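Local coordinates for PhnB-like domain-containing protein (Pseudomonas aeruginosa, PDB 1U69), which is of unknown function but carries a PhnB-like domain of the glyoxalase clan and has been proposed as a potential drug-resistance protein, at residues A[22-30]-A[89-100]; A[102-110]-A[143-151]. All blocks are in the same frame, centred on the assembly; numbering follows the deposited sequence.

Contact 1: A[22-30]-A[89-100]; sequences TFYAETFPD and ETDRLWNAIVDN
Phe23 and Asn100 open a contact between the two helices, 17-27 and 87-99, each of which packs on one of the two mixed four-stranded sheets of this glyoxalase-clan fold; the short helical segments run nearly antiparallel, at 159°, with axes 11.2 Å apart. Phe23 reaches across with CG anti to its backbone nitrogen (chi1 173°). The Asn100 amide nitrogen ND2 lies 3.4 Å above the ring plane, over its centre, with the amide tilted 34° against the ring, while the carbonyl oxygen of Ala96 sits at the ring edge. Thr27 OG1 covers the other face near the rim, held there by a hydrogen bond back to Phe23 O. The methyl of the same threonine faces helix 87-99, CG2 lying 3.5 Å from Ala96 CB. The Arg92 guanidinium grips Thr27 O end-on and in its own plane, with NH1 and NH2 each 2.9 Å from that oxygen. Beyond the helix, the Phe28 ring lies under the threonine methyl, touches Leu93 CD2 obliquely, and takes Ile97 CD1 at its edge, 3.7 Å from CZ; Trp118 stacks on it from strand 117-122. Pro29 CD lies at the edge of the Arg92 guanidinium, 4.0 Å from NH2.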
ATOM      1  N   THR A  22      13.592 -12.124 -12.444  1.00  7.82           N
ATOM      2  CA  THR A  22      13.887 -11.377 -13.651  1.00  8.19           C
ATOM      3  C   THR A  22      12.658 -11.347 -14.553  1.00  8.21           C
ATOM      4  O   THR A  22      12.318 -10.313 -15.117  1.00  8.37           O
ATOM      5  CB  THR A  22      15.070 -12.011 -14.387  1.00  8.86           C
ATOM      6  OG1 THR A  22      16.239 -11.931 -13.561  1.00  9.49           O
ATOM      7  CG2 THR A  22      15.415 -11.214 -15.629  1.00  8.36           C
ATOM      8  N   PHE A  23      12.004 -12.494 -14.702  1.00  8.17           N
ATOM      9  CA  PHE A  23      10.769 -12.576 -15.481  1.00  8.05           C
ATOM     10  C   PHE A  23       9.683 -11.663 -14.916  1.00  8.22           C
ATOM     11  O   PHE A  23       9.003 -10.970 -15.665  1.00  7.82           O
ATOM     12  CB  PHE A  23      10.267 -14.032 -15.533  1.00  7.98           C
ATOM     13  CG  PHE A  23       8.904 -14.194 -16.175  1.00  8.75           C
ATOM     14  CD1 PHE A  23       8.751 -14.101 -17.538  1.00 10.24           C
ATOM     15  CD2 PHE A  23       7.780 -14.422 -15.402  1.00 10.53           C
ATOM     16  CE1 PHE A  23       7.490 -14.232 -18.117  1.00 11.03           C
ATOM     17  CE2 PHE A  23       6.520 -14.560 -15.983  1.00 12.02           C
ATOM     18  CZ  PHE A  23       6.388 -14.463 -17.337  1.00 11.21           C
ATOM     19  N   TYR A  24       9.501 -11.670 -13.601  1.00  7.93           N
ATOM     20  CA  TYR A  24       8.449 -10.854 -13.021  1.00  8.60           C
ATOM     21  C   TYR A  24       8.768  -9.380 -13.275  1.00  9.21           C
ATOM     22  O   TYR A  24       7.884  -8.588 -13.568  1.00  9.75           O
ATOM     23  CB  TYR A  24       8.307 -11.099 -11.520  1.00  7.92           C
ATOM     24  CG  TYR A  24       8.017 -12.520 -11.079  1.00  8.30           C
ATOM     25  CD1 TYR A  24       7.233 -13.393 -11.842  1.00  9.16           C
ATOM     26  CD2 TYR A  24       8.513 -12.987  -9.870  1.00  8.23           C
ATOM     27  CE1 TYR A  24       6.969 -14.692 -11.407  1.00  8.47           C
ATOM     28  CE2 TYR A  24       8.237 -14.272  -9.421  1.00  8.96           C
ATOM     29  CZ  TYR A  24       7.481 -15.129 -10.203  1.00  8.77           C
ATOM     30  OH  TYR A  24       7.214 -16.402  -9.744  1.00  9.05           O
ATOM     31  N   ALA A  25      10.041  -9.027 -13.186  1.00  9.82           N
ATOM     32  CA  ALA A  25      10.453  -7.631 -13.305  1.00 10.33           C
ATOM     33  C   ALA A  25      10.206  -7.072 -14.709  1.00 11.66           C
ATOM     34  O   ALA A  25       9.914  -5.878 -14.875  1.00 12.62           O
ATOM     35  CB  ALA A  25      11.913  -7.472 -12.895  1.00 10.90           C
ATOM     36  N   GLU A  26      10.297  -7.935 -15.712  1.00 11.95           N
ATOM     37  CA  GLU A  26      10.099  -7.496 -17.083  1.00 12.75           C
ATOM     38  C   GLU A  26       8.637  -7.646 -17.514  1.00 12.87           C
ATOM     39  O   GLU A  26       8.235  -7.089 -18.527  1.00 14.23           O
ATOM     40  CB  GLU A  26      11.056  -8.219 -18.028  1.00 13.51           C
ATOM     41  CG  GLU A  26      10.858  -9.713 -18.117  1.00 15.21           C
ATOM     42  CD  GLU A  26      12.070 -10.451 -18.671  1.00 17.73           C
ATOM     43  OE1 GLU A  26      13.101  -9.808 -18.973  1.00 20.74           O
ATOM     44  OE2 GLU A  26      11.976 -11.686 -18.787  1.00 20.04           O
ATOM     45  N   THR A  27       7.844  -8.355 -16.711  1.00 11.70           N
ATOM     46  CA  THR A  27       6.447  -8.648 -17.030  1.00 11.49           C
ATOM     47  C   THR A  27       5.490  -7.662 -16.393  1.00 11.26           C
ATOM     48  O   THR A  27       4.642  -7.108 -17.055  1.00 11.31           O
ATOM     49  CB  THR A  27       6.093 -10.072 -16.568  1.00 11.68           C
ATOM     50  OG1 THR A  27       6.798 -11.027 -17.377  1.00 12.26           O
ATOM     51  CG2 THR A  27       4.616 -10.395 -16.806  1.00 11.42           C
ATOM     52  N   PHE A  28       5.606  -7.474 -15.085  1.00  9.99           N
ATOM     53  CA  PHE A  28       4.665  -6.640 -14.362  1.00 10.32           C
ATOM     54  C   PHE A  28       5.169  -5.208 -14.261  1.00 10.85           C
ATOM     55  O   PHE A  28       6.377  -4.968 -14.217  1.00 10.99           O
ATOM     56  CB  PHE A  28       4.452  -7.205 -12.959  1.00  9.58           C
ATOM     57  CG  PHE A  28       3.885  -8.585 -12.952  1.00  8.90           C
ATOM     58  CD1 PHE A  28       2.540  -8.789 -13.216  1.00  9.29           C
ATOM     59  CD2 PHE A  28       4.685  -9.680 -12.665  1.00  9.86           C
ATOM     60  CE1 PHE A  28       2.009 -10.080 -13.199  1.00  8.52           C
ATOM     61  CE2 PHE A  28       4.169 -10.967 -12.666  1.00  9.95           C
ATOM     62  CZ  PHE A  28       2.841 -11.170 -12.928  1.00  8.82           C
ATOM     63  N   PRO A  29       4.250  -4.251 -14.164  1.00 10.91           N
ATOM     64  CA  PRO A  29       4.639  -2.860 -13.940  1.00 11.64           C
ATOM     65  C   PRO A  29       5.232  -2.665 -12.549  1.00 11.01           C
ATOM     66  O   PRO A  29       4.938  -3.468 -11.636  1.00 10.61           O
ATOM     67  CB  PRO A  29       3.307  -2.120 -14.047  1.00 11.53           C
ATOM     68  CG  PRO A  29       2.306  -3.113 -13.605  1.00 12.09           C
ATOM     69  CD  PRO A  29       2.784  -4.415 -14.172  1.00 11.75           C
ATOM     70  N   ASP A  30       6.021  -1.608 -12.369  1.00 12.11           N
ATOM     71  CA  ASP A  30       6.568  -1.245 -11.053  1.00 12.25           C
ATOM     72  C   ASP A  30       7.161  -2.448 -10.316  1.00 12.19           C
ATOM     73  O   ASP A  30       6.881  -2.705  -9.135  1.00 12.40           O
ATOM     74  CB  ASP A  30       5.501  -0.551 -10.191  1.00 13.63           C
ATOM     75  CG  ASP A  30       6.106   0.283  -9.082  1.00 14.75           C
ATOM     76  OD1 ASP A  30       7.155   0.899  -9.303  1.00 19.35           O
ATOM     77  OD2 ASP A  30       5.604   0.393  -7.944  1.00 22.00           O
ATOM     78  N   GLU A  89      -4.786  -4.611 -20.119  1.00 13.41           N
ATOM     79  CA  GLU A  89      -3.828  -5.016 -19.091  1.00 13.16           C
ATOM     80  C   GLU A  89      -4.157  -6.430 -18.600  1.00 12.46           C
ATOM     81  O   GLU A  89      -3.259  -7.229 -18.356  1.00 12.33           O
ATOM     82  CB  GLU A  89      -3.813  -4.037 -17.908  1.00 13.48           C
ATOM     83  CG  GLU A  89      -2.922  -4.521 -16.765  1.00 14.03           C
ATOM     84  CD  GLU A  89      -2.777  -3.526 -15.629  1.00 15.05           C
ATOM     85  OE1 GLU A  89      -3.789  -2.914 -15.234  1.00 16.65           O
ATOM     86  OE2 GLU A  89      -1.645  -3.370 -15.134  1.00 17.57           O
ATOM     87  N   THR A  90      -5.449  -6.719 -18.462  1.00 12.91           N
ATOM     88  CA  THR A  90      -5.919  -8.054 -18.076  1.00 11.93           C
ATOM     89  C   THR A  90      -5.357  -9.095 -19.021  1.00 11.65           C
ATOM     90  O   THR A  90      -4.739 -10.047 -18.592  1.00 11.23           O
ATOM     91  CB  THR A  90      -7.465  -8.093 -18.039  1.00 12.18           C
ATOM     92  OG1 THR A  90      -7.948  -7.100 -17.120  1.00 12.99           O
ATOM     93  CG2 THR A  90      -7.993  -9.422 -17.485  1.00 12.52           C
ATOM     94  N   ASP A  91      -5.528  -8.893 -20.329  1.00 11.02           N
ATOM     95  CA  ASP A  91      -5.037  -9.847 -21.304  1.00 11.31           C
ATOM     96  C   ASP A  91      -3.528  -9.955 -21.293  1.00 10.66           C
ATOM     97  O   ASP A  91      -2.980 -11.049 -21.373  1.00 11.40           O
ATOM     98  CB  ASP A  91      -5.482  -9.458 -22.726  1.00 11.51           C
ATOM     99  CG  ASP A  91      -6.974  -9.518 -22.905  1.00 14.45           C
ATOM    100  OD1 ASP A  91      -7.674 -10.033 -22.009  1.00 14.82           O
ATOM    101  OD2 ASP A  91      -7.541  -9.049 -23.920  1.00 16.99           O
ATOM    102  N   ARG A  92      -2.848  -8.821 -21.181  1.00 10.85           N
ATOM    103  CA  ARG A  92      -1.395  -8.823 -21.287  1.00 10.92           C
ATOM    104  C   ARG A  92      -0.776  -9.633 -20.163  1.00  9.97           C
ATOM    105  O   ARG A  92       0.132 -10.430 -20.396  1.00 10.50           O
ATOM    106  CB  ARG A  92      -0.829  -7.398 -21.294  1.00 11.18           C
ATOM    107  CG  ARG A  92       0.657  -7.370 -21.541  1.00 12.39           C
ATOM    108  CD  ARG A  92       1.268  -5.972 -21.447  1.00 15.08           C
ATOM    109  NE  ARG A  92       1.482  -5.471 -20.077  1.00 16.07           N
ATOM    110  CZ  ARG A  92       2.407  -5.932 -19.226  1.00 17.80           C
ATOM    111  NH1 ARG A  92       3.227  -6.930 -19.570  1.00 16.35           N
ATOM    112  NH2 ARG A  92       2.527  -5.371 -18.020  1.00 19.61           N
ATOM    113  N   LEU A  93      -1.273  -9.437 -18.941  1.00 10.26           N
ATOM    114  CA  LEU A  93      -0.687 -10.068 -17.773  1.00 10.12           C
ATOM    115  C   LEU A  93      -1.042 -11.547 -17.716  1.00  9.72           C
ATOM    116  O   LEU A  93      -0.186 -12.394 -17.434  1.00 10.61           O
ATOM    117  CB  LEU A  93      -1.124  -9.325 -16.499  1.00  9.79           C
ATOM    118  CG  LEU A  93      -0.551  -7.906 -16.337  1.00 10.17           C
ATOM    119  CD1 LEU A  93      -0.954  -7.335 -14.965  1.00 10.63           C
ATOM    120  CD2 LEU A  93       0.948  -7.895 -16.495  1.00 10.62           C
ATOM    121  N   TRP A  94      -2.293 -11.854 -17.984  1.00 10.45           N
ATOM    122  CA  TRP A  94      -2.753 -13.246 -18.050  1.00 10.45           C
ATOM    123  C   TRP A  94      -1.926 -14.041 -19.073  1.00 10.03           C
ATOM    124  O   TRP A  94      -1.389 -15.109 -18.779  1.00 11.23           O
ATOM    125  CB  TRP A  94      -4.231 -13.263 -18.426  1.00 10.94           C
ATOM    126  CG  TRP A  94      -4.787 -14.629 -18.733  1.00 11.52           C
ATOM    127  CD1 TRP A  94      -4.757 -15.278 -19.931  1.00 11.02           C
ATOM    128  CD2 TRP A  94      -5.461 -15.506 -17.824  1.00 11.07           C
ATOM    129  NE1 TRP A  94      -5.371 -16.503 -19.833  1.00 10.29           N
ATOM    130  CE2 TRP A  94      -5.806 -16.670 -18.540  1.00 10.41           C
ATOM    131  CE3 TRP A  94      -5.809 -15.424 -16.472  1.00 11.21           C
ATOM    132  CZ2 TRP A  94      -6.487 -17.736 -17.957  1.00 10.90           C
ATOM    133  CZ3 TRP A  94      -6.457 -16.486 -15.893  1.00 10.81           C
ATOM    134  CH2 TRP A  94      -6.808 -17.623 -16.632  1.00 10.67           C
ATOM    135  N   ASN A  95      -1.799 -13.489 -20.265  1.00 10.54           N
ATOM    136  CA  ASN A  95      -1.066 -14.164 -21.324  1.00 10.54           C
ATOM    137  C   ASN A  95       0.412 -14.323 -20.987  1.00 10.44           C
ATOM    138  O   ASN A  95       1.012 -15.350 -21.298  1.00 10.99           O
ATOM    139  CB  ASN A  95      -1.235 -13.414 -22.631  1.00 10.50           C
ATOM    140  CG  ASN A  95      -2.610 -13.596 -23.236  1.00 10.56           C
ATOM    141  OD1 ASN A  95      -3.305 -14.590 -22.981  1.00 12.95           O
ATOM    142  ND2 ASN A  95      -3.024 -12.620 -24.038  1.00 11.68           N
ATOM    143  N   ALA A  96       0.996 -13.320 -20.344  1.00 10.71           N
ATOM    144  CA  ALA A  96       2.407 -13.387 -19.972  1.00 10.89           C
ATOM    145  C   ALA A  96       2.704 -14.556 -19.052  1.00 11.00           C
ATOM    146  O   ALA A  96       3.650 -15.310 -19.292  1.00 11.11           O
ATOM    147  CB  ALA A  96       2.848 -12.080 -19.330  1.00 10.96           C
ATOM    148  N   ILE A  97       1.871 -14.721 -18.020  1.00 10.72           N
ATOM    149  CA  ILE A  97       2.059 -15.773 -17.027  1.00 11.14           C
ATOM    150  C   ILE A  97       1.809 -17.137 -17.668  1.00 10.47           C
ATOM    151  O   ILE A  97       2.586 -18.082 -17.496  1.00 11.68           O
ATOM    152  CB  ILE A  97       1.132 -15.540 -15.791  1.00 11.26           C
ATOM    153  CG1 ILE A  97       1.507 -14.229 -15.078  1.00 12.40           C
ATOM    154  CG2 ILE A  97       1.196 -16.706 -14.831  1.00 11.53           C
ATOM    155  CD1 ILE A  97       0.353 -13.592 -14.320  1.00 14.25           C
ATOM    156  N   VAL A  98       0.714 -17.242 -18.400  1.00  9.54           N
ATOM    157  CA  VAL A  98       0.276 -18.511 -18.951  1.00 10.13           C
ATOM    158  C   VAL A  98       1.217 -18.960 -20.073  1.00  9.99           C
ATOM    159  O   VAL A  98       1.633 -20.120 -20.133  1.00 10.33           O
ATOM    160  CB  VAL A  98      -1.182 -18.399 -19.471  1.00  9.85           C
ATOM    161  CG1 VAL A  98      -1.584 -19.640 -20.286  1.00  9.96           C
ATOM    162  CG2 VAL A  98      -2.136 -18.207 -18.299  1.00 10.76           C
ATOM    163  N   ASP A  99       1.593 -18.027 -20.926  1.00 11.03           N
ATOM    164  CA  ASP A  99       2.411 -18.390 -22.073  1.00 10.94           C
ATOM    165  C   ASP A  99       3.816 -18.823 -21.677  1.00 11.94           C
ATOM    166  O   ASP A  99       4.385 -19.667 -22.339  1.00 11.58           O
ATOM    167  CB  ASP A  99       2.541 -17.240 -23.061  1.00 10.62           C
ATOM    168  CG  ASP A  99       1.235 -16.892 -23.742  1.00  9.92           C
ATOM    169  OD1 ASP A  99       0.299 -17.730 -23.781  1.00 12.67           O
ATOM    170  OD2 ASP A  99       1.086 -15.769 -24.267  1.00 10.12           O
ATOM    171  N   ASN A 100       4.406 -18.217 -20.653  1.00 12.08           N
ATOM    172  CA  ASN A 100       5.782 -18.569 -20.282  1.00 12.58           C
ATOM    173  C   ASN A 100       5.840 -19.815 -19.418  1.00 12.24           C
ATOM    174  O   ASN A 100       6.236 -19.749 -18.255  1.00 12.35           O
ATOM    175  CB  ASN A 100       6.505 -17.415 -19.582  1.00 13.32           C
ATOM    176  CG  ASN A 100       7.919 -17.800 -19.117  1.00 16.02           C
ATOM    177  OD1 ASN A 100       8.741 -18.313 -19.897  1.00 17.08           O
ATOM    178  ND2 ASN A 100       8.200 -17.563 -17.842  1.00 17.16           N
TER

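Contact 2: A[102-110]-A[143-151]; sequences GEESACGWC and AMMTMGRID
Cys107 N donates to Met147 O at 2.9 Å, an almost straight bond (170° at the hydrogen) that reaches the acceptor 35° out of the carbonyl plane. The next amide is satisfied in the same way: Gly108 N gives a more bent bond, 2.8 Å long, to Gly148 O. Two successive donors at the end of a hairpin thus engage two carbonyls of the chain that leaves helix 134-144. The hairpin, formed by strands 103-104 and 109-111, turns through a type I' beta turn from Ala106 to Trp109, closed by Trp109 N on Ala106 O. On the partner side a type I turn, Met144 to Met147, is closed by Met147 N on Met144 O, and Ala143 O accepts from both the backbone N and OG1 of Thr146. Arg149 N is served by a water 3.0 Å away, which is only weakly bound to Glu104 OE1; that carboxylate oxygen probably also accepts from Trp94 NE1. Apolar contacts flank the bonds. The selenomethionine Met144 approaches Cys107 CB with CG at 3.8 Å, and the bend at its chi3 (71°) brings CE near Cys107 SG. From Ile150, CD1 rests 3.7 Å from Gly108 N.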
ATOM      1  N   GLY A 102       3.458 -21.513 -18.214  1.00 11.59           N
ATOM      2  CA  GLY A 102       2.439 -21.481 -17.174  1.00 11.51           C
ATOM      3  C   GLY A 102       1.201 -22.271 -17.552  1.00 12.44           C
ATOM      4  O   GLY A 102       1.207 -23.009 -18.546  1.00 12.95           O
ATOM      5  N   GLU A 103       0.145 -22.131 -16.739  1.00 12.28           N
ATOM      6  CA  GLU A 103      -1.153 -22.769 -16.967  1.00 12.63           C
ATOM      7  C   GLU A 103      -2.324 -21.809 -16.736  1.00 12.39           C
ATOM      8  O   GLU A 103      -2.290 -20.948 -15.841  1.00 11.84           O
ATOM      9  CB  GLU A 103      -1.349 -23.979 -16.044  1.00 13.50           C
ATOM     10  CG  GLU A 103      -0.199 -24.965 -16.012  1.00 17.40           C
ATOM     11  CD  GLU A 103      -0.219 -25.925 -17.172  1.00 21.88           C
ATOM     12  OE1 GLU A 103      -1.229 -25.958 -17.912  1.00 25.69           O
ATOM     13  OE2 GLU A 103       0.778 -26.668 -17.337  1.00 26.57           O
ATOM     14  N   GLU A 104      -3.370 -21.973 -17.544  1.00 12.46           N
ATOM     15  CA  GLU A 104      -4.639 -21.312 -17.296  1.00 13.07           C
ATOM     16  C   GLU A 104      -5.381 -22.014 -16.174  1.00 12.91           C
ATOM     17  O   GLU A 104      -5.238 -23.223 -15.990  1.00 13.57           O
ATOM     18  CB  GLU A 104      -5.516 -21.325 -18.542  1.00 14.23           C
ATOM     19  CG  GLU A 104      -4.927 -20.564 -19.701  1.00 16.97           C
ATOM     20  CD  GLU A 104      -5.885 -20.398 -20.858  1.00 22.32           C
ATOM     21  OE1 GLU A 104      -6.147 -19.243 -21.270  1.00 25.27           O
ATOM     22  OE2 GLU A 104      -6.357 -21.426 -21.364  1.00 24.20           O
ATOM     23  N   SER A 105      -6.156 -21.242 -15.414  1.00 11.97           N
ATOM     24  CA  SER A 105      -7.097 -21.796 -14.446  1.00 11.91           C
ATOM     25  C   SER A 105      -8.400 -21.003 -14.512  1.00 11.36           C
ATOM     26  O   SER A 105      -8.677 -20.364 -15.524  1.00 12.09           O
ATOM     27  CB  SER A 105      -6.502 -21.813 -13.034  1.00 11.73           C
ATOM     28  OG  SER A 105      -7.264 -22.643 -12.171  1.00 13.00           O
ATOM     29  N   ALA A 106      -9.182 -21.042 -13.438  1.00 11.89           N
ATOM     30  CA  ALA A 106     -10.557 -20.535 -13.417  1.00 11.17           C
ATOM     31  C   ALA A 106     -10.689 -19.156 -12.743  1.00 11.50           C
ATOM     32  O   ALA A 106      -9.969 -18.847 -11.804  1.00 10.00           O
ATOM     33  CB  ALA A 106     -11.426 -21.533 -12.670  1.00 12.32           C
ATOM     34  N   CYS A 107     -11.653 -18.360 -13.196  1.00 11.37           N
ATOM     35  CA  CYS A 107     -12.065 -17.135 -12.508  1.00 12.05           C
ATOM     36  C   CYS A 107     -10.914 -16.156 -12.280  1.00 11.21           C
ATOM     37  O   CYS A 107     -10.799 -15.565 -11.207  1.00 10.67           O
ATOM     38  CB  CYS A 107     -12.699 -17.457 -11.161  1.00 12.15           C
ATOM     39  SG  CYS A 107     -14.035 -18.665 -11.261  1.00 16.77           S
ATOM     40  N   GLY A 108     -10.057 -16.016 -13.283  1.00 10.54           N
ATOM     41  CA  GLY A 108      -8.925 -15.099 -13.195  1.00 10.43           C
ATOM     42  C   GLY A 108      -7.663 -15.706 -12.615  1.00  9.70           C
ATOM     43  O   GLY A 108      -6.608 -15.085 -12.651  1.00  9.70           O
ATOM     44  N   TRP A 109      -7.756 -16.921 -12.083  1.00  9.74           N
ATOM     45  CA  TRP A 109      -6.589 -17.644 -11.598  1.00  9.10           C
ATOM     46  C   TRP A 109      -5.790 -18.261 -12.741  1.00  9.10           C
ATOM     47  O   TRP A 109      -6.352 -18.819 -13.692  1.00  8.51           O
ATOM     48  CB  TRP A 109      -7.014 -18.757 -10.646  1.00  9.08           C
ATOM     49  CG  TRP A 109      -7.632 -18.296  -9.334  1.00  9.82           C
ATOM     50  CD1 TRP A 109      -8.811 -17.630  -9.150  1.00 10.74           C
ATOM     51  CD2 TRP A 109      -7.099 -18.529  -8.028  1.00  9.75           C
ATOM     52  NE1 TRP A 109      -9.038 -17.422  -7.807  1.00 12.43           N
ATOM     53  CE2 TRP A 109      -7.997 -17.965  -7.095  1.00 11.06           C
ATOM     54  CE3 TRP A 109      -5.934 -19.153  -7.547  1.00 10.95           C
ATOM     55  CZ2 TRP A 109      -7.767 -18.009  -5.712  1.00 10.42           C
ATOM     56  CZ3 TRP A 109      -5.712 -19.200  -6.168  1.00 10.05           C
ATOM     57  CH2 TRP A 109      -6.628 -18.630  -5.278  1.00 10.41           C
ATOM     58  N   CYS A 110      -4.474 -18.201 -12.605  1.00  9.12           N
ATOM     59  CA  CYS A 110      -3.541 -18.884 -13.476  1.00  9.54           C
ATOM     60  C   CYS A 110      -2.282 -19.217 -12.666  1.00  9.49           C
ATOM     61  O   CYS A 110      -2.210 -18.948 -11.453  1.00  9.27           O
ATOM     62  CB  CYS A 110      -3.234 -18.011 -14.695  1.00  8.69           C
ATOM     63  SG  CYS A 110      -2.496 -16.413 -14.291  1.00 10.12           S
ATOM     64  N   ALA A 143     -21.370 -15.168 -13.183  1.00 13.86           N
ATOM     65  CA  ALA A 143     -20.780 -14.956 -14.512  1.00 13.68           C
ATOM     66  C   ALA A 143     -19.264 -15.255 -14.512  1.00 13.83           C
ATOM     67  O   ALA A 143     -18.732 -15.878 -15.438  1.00 13.59           O
ATOM     68  CB  ALA A 143     -21.054 -13.545 -14.988  1.00 13.85           C
HETATM   69  N   MSE A 144     -18.581 -14.833 -13.457  1.00 13.97           N
HETATM   70  CA  MSE A 144     -17.157 -15.110 -13.275  1.00 14.29           C
HETATM   71  C   MSE A 144     -16.873 -16.631 -13.299  1.00 13.91           C
HETATM   72  O   MSE A 144     -15.838 -17.077 -13.812  1.00 13.17           O
HETATM   73  CB  MSE A 144     -16.698 -14.454 -11.970  1.00 15.34           C
HETATM   74  CG  MSE A 144     -15.255 -14.684 -11.552  1.00 17.70           C
HETATM   75 SE   MSE A 144     -15.110 -14.500  -9.631  1.00 23.97          SE
HETATM   76  CE  MSE A 144     -16.061 -16.125  -9.164  1.00 21.43           C
HETATM   77  N   MSE A 145     -17.803 -17.419 -12.765  1.00 14.04           N
HETATM   78  CA  MSE A 145     -17.671 -18.884 -12.725  1.00 14.10           C
HETATM   79  C   MSE A 145     -17.561 -19.533 -14.117  1.00 14.16           C
HETATM   80  O   MSE A 145     -17.087 -20.663 -14.231  1.00 13.53           O
HETATM   81  CB  MSE A 145     -18.847 -19.512 -11.958  1.00 14.91           C
HETATM   82  CG  MSE A 145     -18.786 -19.341 -10.444  1.00 16.30           C
HETATM   83 SE   MSE A 145     -17.222 -20.093  -9.633  1.00 24.74          SE
HETATM   84  CE  MSE A 145     -17.527 -22.000 -10.005  1.00 22.86           C
ATOM     85  N   THR A 146     -17.994 -18.824 -15.158  1.00 14.17           N
ATOM     86  CA  THR A 146     -17.939 -19.320 -16.549  1.00 14.85           C
ATOM     87  C   THR A 146     -16.661 -18.930 -17.308  1.00 14.56           C
ATOM     88  O   THR A 146     -16.535 -19.215 -18.510  1.00 14.65           O
ATOM     89  CB  THR A 146     -19.169 -18.816 -17.373  1.00 15.24           C
ATOM     90  OG1 THR A 146     -19.069 -17.406 -17.600  1.00 16.34           O
ATOM     91  CG2 THR A 146     -20.446 -18.970 -16.606  1.00 15.44           C
HETATM   92  N   MSE A 147     -15.709 -18.300 -16.617  1.00 14.40           N
HETATM   93  CA  MSE A 147     -14.524 -17.719 -17.254  1.00 13.64           C
HETATM   94  C   MSE A 147     -13.213 -18.323 -16.775  1.00 13.38           C
HETATM   95  O   MSE A 147     -13.127 -18.783 -15.648  1.00 12.43           O
HETATM   96  CB  MSE A 147     -14.473 -16.222 -16.936  1.00 13.94           C
HETATM   97  CG  MSE A 147     -15.677 -15.459 -17.448  1.00 15.49           C
HETATM   98 SE   MSE A 147     -15.676 -13.640 -16.797  1.00 19.81          SE
HETATM   99  CE  MSE A 147     -17.367 -13.057 -17.601  1.00 18.99           C
ATOM    100  N   GLY A 148     -12.199 -18.312 -17.639  1.00 13.63           N
ATOM    101  CA  GLY A 148     -10.811 -18.422 -17.204  1.00 13.55           C
ATOM    102  C   GLY A 148     -10.255 -17.015 -17.059  1.00 13.89           C
ATOM    103  O   GLY A 148     -10.375 -16.383 -16.010  1.00 13.28           O
ATOM    104  N   ARG A 149      -9.663 -16.508 -18.136  1.00 14.16           N
ATOM    105  CA  ARG A 149      -9.337 -15.090 -18.242  1.00 14.99           C
ATOM    106  C   ARG A 149     -10.630 -14.283 -18.113  1.00 14.63           C
ATOM    107  O   ARG A 149     -11.647 -14.634 -18.721  1.00 15.69           O
ATOM    108  CB  ARG A 149      -8.668 -14.822 -19.597  1.00 15.29           C
ATOM    109  CG  ARG A 149      -8.113 -13.436 -19.809  1.00 17.51           C
ATOM    110  CD  ARG A 149      -7.494 -13.237 -21.184  1.00 20.95           C
ATOM    111  NE  ARG A 149      -8.304 -13.859 -22.221  1.00 21.47           N
ATOM    112  CZ  ARG A 149      -9.376 -13.310 -22.794  1.00 25.89           C
ATOM    113  NH1 ARG A 149      -9.783 -12.085 -22.473  1.00 26.76           N
ATOM    114  NH2 ARG A 149     -10.044 -13.994 -23.721  1.00 27.76           N
ATOM    115  N   ILE A 150     -10.601 -13.204 -17.338  1.00 14.35           N
ATOM    116  CA  ILE A 150     -11.816 -12.428 -17.071  1.00 13.94           C
ATOM    117  C   ILE A 150     -12.123 -11.498 -18.228  1.00 15.07           C
ATOM    118  O   ILE A 150     -11.261 -10.712 -18.622  1.00 15.00           O
ATOM    119  CB  ILE A 150     -11.686 -11.594 -15.786  1.00 13.68           C
ATOM    120  CG1 ILE A 150     -11.468 -12.494 -14.558  1.00 12.27           C
ATOM    121  CG2 ILE A 150     -12.927 -10.706 -15.585  1.00 12.02           C
ATOM    122  CD1 ILE A 150     -12.554 -13.535 -14.321  1.00 11.91           C
ATOM    123  N   ASP A 151     -13.353 -11.586 -18.746  1.00 15.86           N
ATOM    124  CA  ASP A 151     -13.863 -10.620 -19.721  1.00 16.75           C
ATOM    125  C   ASP A 151     -14.721  -9.588 -19.002  1.00 16.46           C
ATOM    126  O   ASP A 151     -15.808  -9.887 -18.512  1.00 16.28           O
ATOM    127  CB  ASP A 151     -14.670 -11.298 -20.820  1.00 17.44           C
ATOM    128  CG  ASP A 151     -15.135 -10.312 -21.869  1.00 19.98           C
ATOM    129  OD1 ASP A 151     -14.317  -9.944 -22.743  1.00 23.45           O
ATOM    130  OD2 ASP A 151     -16.274  -9.804 -21.846  1.00 23.04           O
TER
HETATM  131  O   HOH W   1      -9.383 -18.176 -20.606  1.00 27.47           O

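Overall arrangement
From the N terminus, the chain forms helix 17-27 and then runs through strands 31-38, 51-58 and 61-67 of the first sheet and strand 78-84 of the second before helix 87-99 closes the loop of contact 1. Contact 2 opens just afterwards, in the hairpin at the edge of the second sheet, and closes after strand 117-122 and helices 123-129 and 134-144. The loops are therefore in series and neither nest nor cross. Their centres lie 15 Å apart, yet helix 87-99 serves both: Asp91 forms a salt bridge with Arg149, and Trp94 packs against Trp109 and Arg149. Contact 1 thus joins helix 17-27 to helix 87-99, and contact 2 joins the hairpin to the chain leaving helix 134-144.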